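PDB 3OXN: putative transcriptional regulator, LysR family from Vibrio parahaemolyticus, which probably regulates transcription as a DNA-binding protein of the LysR family, this chain being its substrate-binding (effector) domain. Local coordinates for residues A[118-123]-A[141-146]; A[94-99]-A[162-167]; A[112-117]-A[136-141]. One frame throughout, in Å; residues are numbered along the deposited sequence.

Contact 1: residues A[118-123]-A[141-146]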
# COMPACT_ATOMS: atom_id res chain seq x y z
N HIS A 118 -10.63 5.78 -16.57
CA HIS A 118 -10.26 6.31 -15.27
C HIS A 118 -9.54 5.25 -14.44
O HIS A 118 -9.99 4.11 -14.39
CB HIS A 118 -11.50 6.78 -14.51
CG HIS A 118 -12.07 8.08 -15.00
ND1 HIS A 118 -12.65 8.22 -16.25
CD2 HIS A 118 -12.18 9.29 -14.41
CE1 HIS A 118 -13.08 9.46 -16.40
NE2 HIS A 118 -12.81 10.13 -15.30
N ALA A 119 -8.44 5.64 -13.81
CA ALA A 119 -7.75 4.79 -12.84
C ALA A 119 -7.83 5.42 -11.45
O ALA A 119 -7.31 6.51 -11.22
CB ALA A 119 -6.31 4.58 -13.24
N MSE A 120 -8.50 4.75 -10.51
CA MSE A 120 -8.73 5.36 -9.20
C MSE A 120 -7.82 4.85 -8.11
O MSE A 120 -7.98 3.73 -7.64
CB MSE A 120 -10.17 5.15 -8.77
CG MSE A 120 -10.46 5.77 -7.43
SE MSE A 120 -12.38 6.01 -7.13
CE MSE A 120 -12.92 6.70 -8.89
N ILE A 121 -6.88 5.68 -7.69
CA ILE A 121 -5.86 5.22 -6.77
C ILE A 121 -6.08 5.73 -5.35
O ILE A 121 -6.58 6.83 -5.17
CB ILE A 121 -4.47 5.63 -7.28
CG1 ILE A 121 -4.05 4.68 -8.40
CG2 ILE A 121 -3.44 5.64 -6.16
CD1 ILE A 121 -4.25 3.24 -8.01
N ALA A 122 -5.77 4.89 -4.35
CA ALA A 122 -5.64 5.27 -2.94
C ALA A 122 -6.85 5.95 -2.31
O ALA A 122 -6.74 6.57 -1.25
CB ALA A 122 -4.41 6.14 -2.75
N ILE A 123 -7.99 5.83 -2.98
CA ILE A 123 -9.24 6.44 -2.56
C ILE A 123 -10.06 5.41 -1.82
O ILE A 123 -10.33 4.34 -2.35
CB ILE A 123 -10.07 6.83 -3.79
CG1 ILE A 123 -9.41 7.97 -4.56
CG2 ILE A 123 -11.50 7.14 -3.40
CD1 ILE A 123 -9.48 9.35 -3.89
N ARG A 141 -18.58 7.10 -16.23
CA ARG A 141 -17.25 7.04 -16.82
C ARG A 141 -16.80 5.59 -16.83
O ARG A 141 -17.38 4.75 -16.15
CB ARG A 141 -16.27 7.96 -16.09
CG ARG A 141 -15.83 7.46 -14.76
CD ARG A 141 -15.32 8.61 -13.92
NE ARG A 141 -15.24 8.27 -12.51
CZ ARG A 141 -16.30 8.02 -11.75
NH1 ARG A 141 -17.53 8.06 -12.26
NH2 ARG A 141 -16.12 7.71 -10.47
N LYS A 142 -15.77 5.27 -17.61
CA LYS A 142 -15.19 3.94 -17.60
C LYS A 142 -14.09 3.89 -16.56
O LYS A 142 -13.07 4.57 -16.68
CB LYS A 142 -14.68 3.53 -18.99
CG LYS A 142 -13.98 4.70 -19.75
CD LYS A 142 -13.76 4.44 -21.27
CE LYS A 142 -12.97 5.60 -21.92
NZ LYS A 142 -12.92 5.60 -23.42
N MSE A 143 -14.31 3.11 -15.51
CA MSE A 143 -13.34 2.89 -14.45
C MSE A 143 -12.47 1.68 -14.75
O MSE A 143 -12.76 0.57 -14.31
CB MSE A 143 -14.11 2.64 -13.17
CG MSE A 143 -14.32 3.88 -12.31
SE MSE A 143 -12.81 3.92 -11.08
CE MSE A 143 -12.97 2.10 -10.38
N VAL A 144 -11.40 1.89 -15.49
CA VAL A 144 -10.56 0.79 -15.97
C VAL A 144 -9.68 0.16 -14.87
O VAL A 144 -9.28 -0.99 -14.97
CB VAL A 144 -9.69 1.27 -17.14
CG1 VAL A 144 -8.34 0.62 -17.12
CG2 VAL A 144 -10.40 1.01 -18.46
N LEU A 145 -9.37 0.93 -13.83
CA LEU A 145 -8.49 0.42 -12.78
C LEU A 145 -8.81 1.00 -11.40
O LEU A 145 -8.98 2.21 -11.24
CB LEU A 145 -7.02 0.67 -13.14
CG LEU A 145 -5.96 0.37 -12.08
CD1 LEU A 145 -6.14 -1.02 -11.49
CD2 LEU A 145 -4.54 0.54 -12.65
N ARG A 146 -8.90 0.13 -10.41
CA ARG A 146 -9.08 0.57 -9.03
C ARG A 146 -8.10 -0.16 -8.14
O ARG A 146 -8.26 -1.33 -7.86
CB ARG A 146 -10.50 0.31 -8.56
CG ARG A 146 -10.68 0.43 -7.07
CD ARG A 146 -11.39 1.71 -6.69
NE ARG A 146 -11.29 1.91 -5.25
CZ ARG A 146 -12.28 1.74 -4.39
NH1 ARG A 146 -13.49 1.39 -4.81
NH2 ARG A 146 -12.06 1.94 -3.09
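His118 and Arg141 meet on the more closely packed face of this pair of parallel strands, which Met120, Met143 and Arg146 share. Arg141 CD lies over the centre of the His118 ring, a flat surface suited to the arginine's methylene chain. That chain is extended from CG to NE. The guanidinium and ring planes stand 84° apart, and His118 CD2 lies at the guanidinium edge. Both methionines are selenomethionines, introduced in place of methionine; Met120 CE reaches Met143 SE at 3.5 Å, the flexible, unbranched chains bending to fit. Arg146 NH2 makes a weak bond to Ile123 O, 3.0 Å away.

The opposite face carries a modest apolar pair, Ala119 and Leu145, with CB atoms 4.0 Å apart; alanine's small CB fits among Ile162 and Ile164 there. The backbone ladder is firm: His118 N gives a bond of 2.7 Å to Lys142 O, and Met120 N one of 2.7 Å, straight at 164°, to Leu145 O. Between them His118 O accepts a longer bond from Leu145 N and a weak one from Val144 N. The open side is at the 141-142 end, where Lys142 is exposed and Arg141 partly so.

Charge is met outside the pair, Arg141 by Glu132 and Arg146 by Asp125, both on helix 125-134, the crossover of this beta-alpha-beta unit. Leu145 packs on helix 151-156, strand 163-167 flanks Ala119, and beyond Leu145 and Arg146 the sheet continues into a parallel strand of the second subunit.

Contact 2: residues A[94-99]-A[162-167]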
# COMPACT_ATOMS: atom_id res chain seq x y z
N LEU A 94 -7.59 14.97 -6.58
CA LEU A 94 -6.92 15.60 -7.71
C LEU A 94 -6.63 14.54 -8.79
O LEU A 94 -6.64 13.36 -8.49
CB LEU A 94 -5.62 16.23 -7.22
CG LEU A 94 -5.35 17.72 -7.51
CD1 LEU A 94 -6.57 18.59 -7.21
CD2 LEU A 94 -4.14 18.20 -6.72
N CYS A 95 -6.39 14.96 -10.02
CA CYS A 95 -6.12 14.03 -11.11
C CYS A 95 -4.67 14.04 -11.57
O CYS A 95 -3.99 15.06 -11.48
CB CYS A 95 -7.01 14.34 -12.30
SG CYS A 95 -8.71 14.05 -11.88
N LEU A 96 -4.21 12.90 -12.08
CA LEU A 96 -2.85 12.75 -12.55
C LEU A 96 -2.89 12.24 -13.98
O LEU A 96 -3.52 11.21 -14.24
CB LEU A 96 -2.11 11.74 -11.67
CG LEU A 96 -1.08 12.16 -10.59
CD1 LEU A 96 -1.21 13.60 -10.14
CD2 LEU A 96 -1.13 11.20 -9.40
N LEU A 97 -2.24 12.94 -14.90
CA LEU A 97 -2.16 12.47 -16.29
C LEU A 97 -0.72 12.24 -16.72
O LEU A 97 0.17 12.90 -16.23
CB LEU A 97 -2.79 13.46 -17.26
CG LEU A 97 -4.18 13.97 -16.90
CD1 LEU A 97 -4.73 14.67 -18.09
CD2 LEU A 97 -5.04 12.80 -16.53
N SER A 98 -0.50 11.32 -17.65
CA SER A 98 0.81 11.14 -18.25
C SER A 98 1.16 12.39 -19.04
O SER A 98 0.27 13.06 -19.56
CB SER A 98 0.82 9.92 -19.18
OG SER A 98 2.01 9.85 -19.94
N LYS A 99 2.44 12.70 -19.13
CA LYS A 99 2.85 13.94 -19.78
C LYS A 99 2.50 13.87 -21.27
O LYS A 99 2.40 14.90 -21.93
CB LYS A 99 4.34 14.20 -19.57
CG LYS A 99 4.62 15.59 -19.02
CD LYS A 99 3.82 16.66 -19.78
CE LYS A 99 4.24 18.10 -19.38
NZ LYS A 99 3.40 19.18 -20.05
N ILE A 162 -5.25 6.89 -19.45
CA ILE A 162 -6.03 6.97 -18.22
C ILE A 162 -5.86 8.29 -17.49
O ILE A 162 -4.81 8.92 -17.56
CB ILE A 162 -5.74 5.81 -17.26
CG1 ILE A 162 -4.23 5.59 -17.14
CG2 ILE A 162 -6.48 4.55 -17.69
CD1 ILE A 162 -3.86 4.68 -15.98
N ILE A 163 -6.92 8.70 -16.81
CA ILE A 163 -6.87 9.79 -15.86
C ILE A 163 -6.90 9.18 -14.46
O ILE A 163 -7.87 8.52 -14.07
CB ILE A 163 -8.06 10.75 -16.03
CG1 ILE A 163 -8.01 11.43 -17.39
CG2 ILE A 163 -8.08 11.77 -14.92
CD1 ILE A 163 -9.35 11.93 -17.84
N ILE A 164 -5.81 9.39 -13.73
CA ILE A 164 -5.62 8.80 -12.41
C ILE A 164 -6.17 9.71 -11.31
O ILE A 164 -5.57 10.73 -11.00
CB ILE A 164 -4.11 8.56 -12.11
CG1 ILE A 164 -3.51 7.54 -13.09
CG2 ILE A 164 -3.93 8.03 -10.72
CD1 ILE A 164 -3.22 8.12 -14.47
N THR A 165 -7.31 9.36 -10.72
CA THR A 165 -7.82 10.14 -9.59
C THR A 165 -7.14 9.72 -8.30
O THR A 165 -6.90 8.54 -8.08
CB THR A 165 -9.32 9.98 -9.41
OG1 THR A 165 -10.00 10.46 -10.58
CG2 THR A 165 -9.76 10.77 -8.18
N VAL A 166 -6.82 10.68 -7.45
CA VAL A 166 -6.06 10.42 -6.22
C VAL A 166 -6.31 11.53 -5.22
O VAL A 166 -6.59 12.66 -5.63
CB VAL A 166 -4.55 10.43 -6.47
CG1 VAL A 166 -4.06 9.12 -7.01
CG2 VAL A 166 -4.19 11.59 -7.38
N PRO A 167 -6.17 11.22 -3.92
CA PRO A 167 -6.18 12.28 -2.90
C PRO A 167 -5.15 13.36 -3.28
O PRO A 167 -4.03 13.00 -3.64
CB PRO A 167 -5.74 11.55 -1.62
CG PRO A 167 -6.06 10.15 -1.86
CD PRO A 167 -5.88 9.90 -3.33
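Leu94 and Val166 grip each other through both backbone groups, as does the next hydrogen-bonded pair, Leu96 and Ile164. Leu94 N binds Val166 O at 2.7 Å, nearly straight at 170°, and Val166 N returns a bond of 2.9 Å to Leu94 O. In the second pair Leu96 N meets Ile164 O at 2.8 Å and Ile164 N meets Leu96 O at 3.0 Å. The non-hydrogen-bonded pair between them is Cys95 and Thr165, whose CA atoms come within 4.5 Å.

Apolar packing is divided between the two faces of the sheet. On one, the Leu96 and Val166 side chains cross at about a right angle, with CD2 of Leu96 3.7 Å from CG2 of Val166, beneath Ala171 of helix 168-177; branched aliphatic residues suit this buried layer between sheet and helix. On the other face Leu97 and Ile163 lie side by side, pointing the same way, with Leu97 CD2 3.4 Å from Ile163 CG1. The CG2 methyl of Ile163, anti to its backbone N, also reaches Cys95 CB at 3.8 Å, where the small cysteine fits between larger neighbours.

The polar element is slight. Thr165 OG1, anti to its carbonyl carbon, approaches the Cys95 sulfur without bonding to it, and its hydrogen-bonding partner is the hydroxyl of Tyr113. A threonine thus satisfies a buried tyrosine while keeping the beta-branched shape that strands accept. An antiparallel strand set beside three parallel ones, entered just after the chain passes over from the other sheet, is characteristic of the type 2 periplasmic binding protein fold shared by LysR effector domains.

Contact 3: residues A[112-117]-A[136-141]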
# COMPACT_ATOMS: atom_id res chain seq x y z
N ASP A 112 -14.29 16.27 -21.03
CA ASP A 112 -13.04 15.55 -21.26
C ASP A 112 -12.86 14.46 -20.22
O ASP A 112 -12.51 13.32 -20.54
CB ASP A 112 -11.84 16.49 -21.23
CG ASP A 112 -12.03 17.71 -22.12
OD1 ASP A 112 -12.88 18.58 -21.79
OD2 ASP A 112 -11.31 17.79 -23.13
N TYR A 113 -13.09 14.82 -18.96
CA TYR A 113 -13.00 13.87 -17.87
C TYR A 113 -13.84 12.62 -18.19
O TYR A 113 -13.34 11.49 -18.17
CB TYR A 113 -13.46 14.54 -16.57
CG TYR A 113 -13.23 13.76 -15.30
CD1 TYR A 113 -14.27 13.11 -14.67
CD2 TYR A 113 -11.97 13.69 -14.72
CE1 TYR A 113 -14.07 12.40 -13.52
CE2 TYR A 113 -11.75 12.99 -13.57
CZ TYR A 113 -12.81 12.34 -12.96
OH TYR A 113 -12.60 11.61 -11.80
N LEU A 114 -15.11 12.84 -18.51
CA LEU A 114 -16.07 11.77 -18.77
C LEU A 114 -15.84 10.94 -20.05
O LEU A 114 -16.54 9.95 -20.27
CB LEU A 114 -17.50 12.33 -18.75
CG LEU A 114 -18.23 12.32 -17.41
CD1 LEU A 114 -17.28 12.47 -16.24
CD2 LEU A 114 -19.29 13.40 -17.37
N SER A 115 -14.88 11.33 -20.88
CA SER A 115 -14.62 10.61 -22.13
C SER A 115 -13.41 9.70 -22.07
O SER A 115 -13.03 9.11 -23.07
CB SER A 115 -14.36 11.59 -23.29
OG SER A 115 -14.85 12.88 -23.01
N HIS A 116 -12.77 9.60 -20.91
CA HIS A 116 -11.50 8.89 -20.83
C HIS A 116 -11.54 7.77 -19.79
O HIS A 116 -12.33 7.84 -18.84
CB HIS A 116 -10.36 9.86 -20.52
CG HIS A 116 -9.95 10.72 -21.67
ND1 HIS A 116 -8.89 10.40 -22.50
CD2 HIS A 116 -10.44 11.90 -22.13
CE1 HIS A 116 -8.75 11.34 -23.42
NE2 HIS A 116 -9.68 12.25 -23.22
N PRO A 117 -10.67 6.76 -19.96
CA PRO A 117 -10.57 5.65 -18.99
C PRO A 117 -10.05 6.21 -17.68
O PRO A 117 -9.14 7.03 -17.69
CB PRO A 117 -9.49 4.74 -19.60
CG PRO A 117 -9.11 5.35 -20.91
CD PRO A 117 -9.57 6.74 -20.93
N ILE A 136 -23.22 12.15 -9.70
CA ILE A 136 -24.45 11.35 -9.74
C ILE A 136 -25.38 11.65 -10.92
O ILE A 136 -26.17 10.80 -11.31
CB ILE A 136 -25.25 11.43 -8.41
CG1 ILE A 136 -26.20 10.25 -8.28
CG2 ILE A 136 -26.05 12.71 -8.34
CD1 ILE A 136 -25.54 8.95 -8.03
N ASP A 137 -25.28 12.85 -11.49
CA ASP A 137 -26.17 13.27 -12.59
C ASP A 137 -25.46 13.24 -13.93
O ASP A 137 -25.96 13.80 -14.91
CB ASP A 137 -26.70 14.69 -12.36
CG ASP A 137 -27.69 14.78 -11.20
OD1 ASP A 137 -28.50 13.83 -11.03
OD2 ASP A 137 -27.67 15.80 -10.47
N LYS A 138 -24.30 12.61 -13.99
CA LYS A 138 -23.49 12.61 -15.20
C LYS A 138 -23.43 11.23 -15.84
O LYS A 138 -23.69 10.22 -15.17
CB LYS A 138 -22.07 13.08 -14.89
CG LYS A 138 -21.96 14.30 -13.96
CD LYS A 138 -22.70 15.53 -14.50
CE LYS A 138 -22.94 16.54 -13.37
NZ LYS A 138 -23.24 15.82 -12.06
N PRO A 139 -23.10 11.19 -17.14
CA PRO A 139 -22.85 9.90 -17.78
C PRO A 139 -21.93 9.07 -16.90
O PRO A 139 -21.23 9.59 -16.05
CB PRO A 139 -22.13 10.31 -19.06
CG PRO A 139 -22.77 11.60 -19.40
CD PRO A 139 -23.01 12.30 -18.10
N GLN A 140 -21.95 7.76 -17.12
CA GLN A 140 -21.01 6.88 -16.46
C GLN A 140 -19.62 7.15 -17.05
O GLN A 140 -19.48 7.40 -18.24
CB GLN A 140 -21.42 5.44 -16.78
CG GLN A 140 -21.65 4.53 -15.61
CD GLN A 140 -22.56 3.37 -16.00
OE1 GLN A 140 -23.77 3.55 -16.17
NE2 GLN A 140 -21.98 2.17 -16.16
N ARG A 141 -18.58 7.10 -16.23
CA ARG A 141 -17.25 7.04 -16.82
C ARG A 141 -16.80 5.59 -16.83
O ARG A 141 -17.38 4.75 -16.15
CB ARG A 141 -16.27 7.96 -16.09
CG ARG A 141 -15.83 7.46 -14.76
CD ARG A 141 -15.32 8.61 -13.92
NE ARG A 141 -15.24 8.27 -12.51
CZ ARG A 141 -16.30 8.02 -11.75
NH1 ARG A 141 -17.53 8.06 -12.26
NH2 ARG A 141 -16.12 7.71 -10.47
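Leu114 reaches across to Lys138 and Pro139 with a single methyl and is the most deeply covered residue on its side of this apolar contact. Its CD2 lies 3.7 Å from Lys138 CB and 3.9 Å from Pro139 CD. The leucine crosses the lysine obliquely but meets the proline ring at about a right angle. Arg141, whose CA lies 5.3 Å from the CA of Leu114, supplies the largest buried share opposite. Each residue suits its place: leucine offers a forked apolar end from helix 110-114, lysine lends its aliphatic root while the rest of its bent chain leads away, and proline presents a rigid ring from a loop. Lys138 and Pro139 also touch a crystal neighbour.

Topologically, the loop 136-141 is the return of a beta-alpha-beta unit, leading from helix 125-134 down into strand 142-146, and helix 110-114 stands just ahead of that unit's first strand, 117-120. The contact therefore packs the approach to the unit against its return loop.

A second kind of touch joins Tyr113 to Arg141. Tyr113 CE1 comes within 4.0 Å of Arg141 CD, and the ring and guanidinium planes are only 21° apart although the two side chains cross obliquely. The tyrosine CG is anti to the backbone N (chi1 -171°); its ring also meets His118 edge-to-face and touches Ile163, both strand residues of the sheet.

The polar ends of Tyr113 and Arg141 find their partners elsewhere, in Thr165 and Glu132. Within segment 112-117, Ser115 N bonds Asp112 O at 3.1 Å, and Ser115 OG turns back to Asp111 O.

All three contacts belong to the same half of the LysR effector domain, the half built on the sheet ordered 142-146, 117-120, 163-167, 93-98, 180-183. Contacts 1 and 2, with centres about 9 Å apart, share this sheet through the neighbouring strands 117-120 and 163-167, where Ala119 O and Thr165 N are probably hydrogen-bonded. Contact 3 lies at one end of the sheet, its centre about 12 Å from that of contact 1 and 14 Å from that of contact 2, and it shares Arg141 with contact 1. Along the chain contact 2 encloses the other two, whose segments alternate. Together they link the antiparallel strand 93-98 to the edge strand 142-146, which pairs with the second subunit.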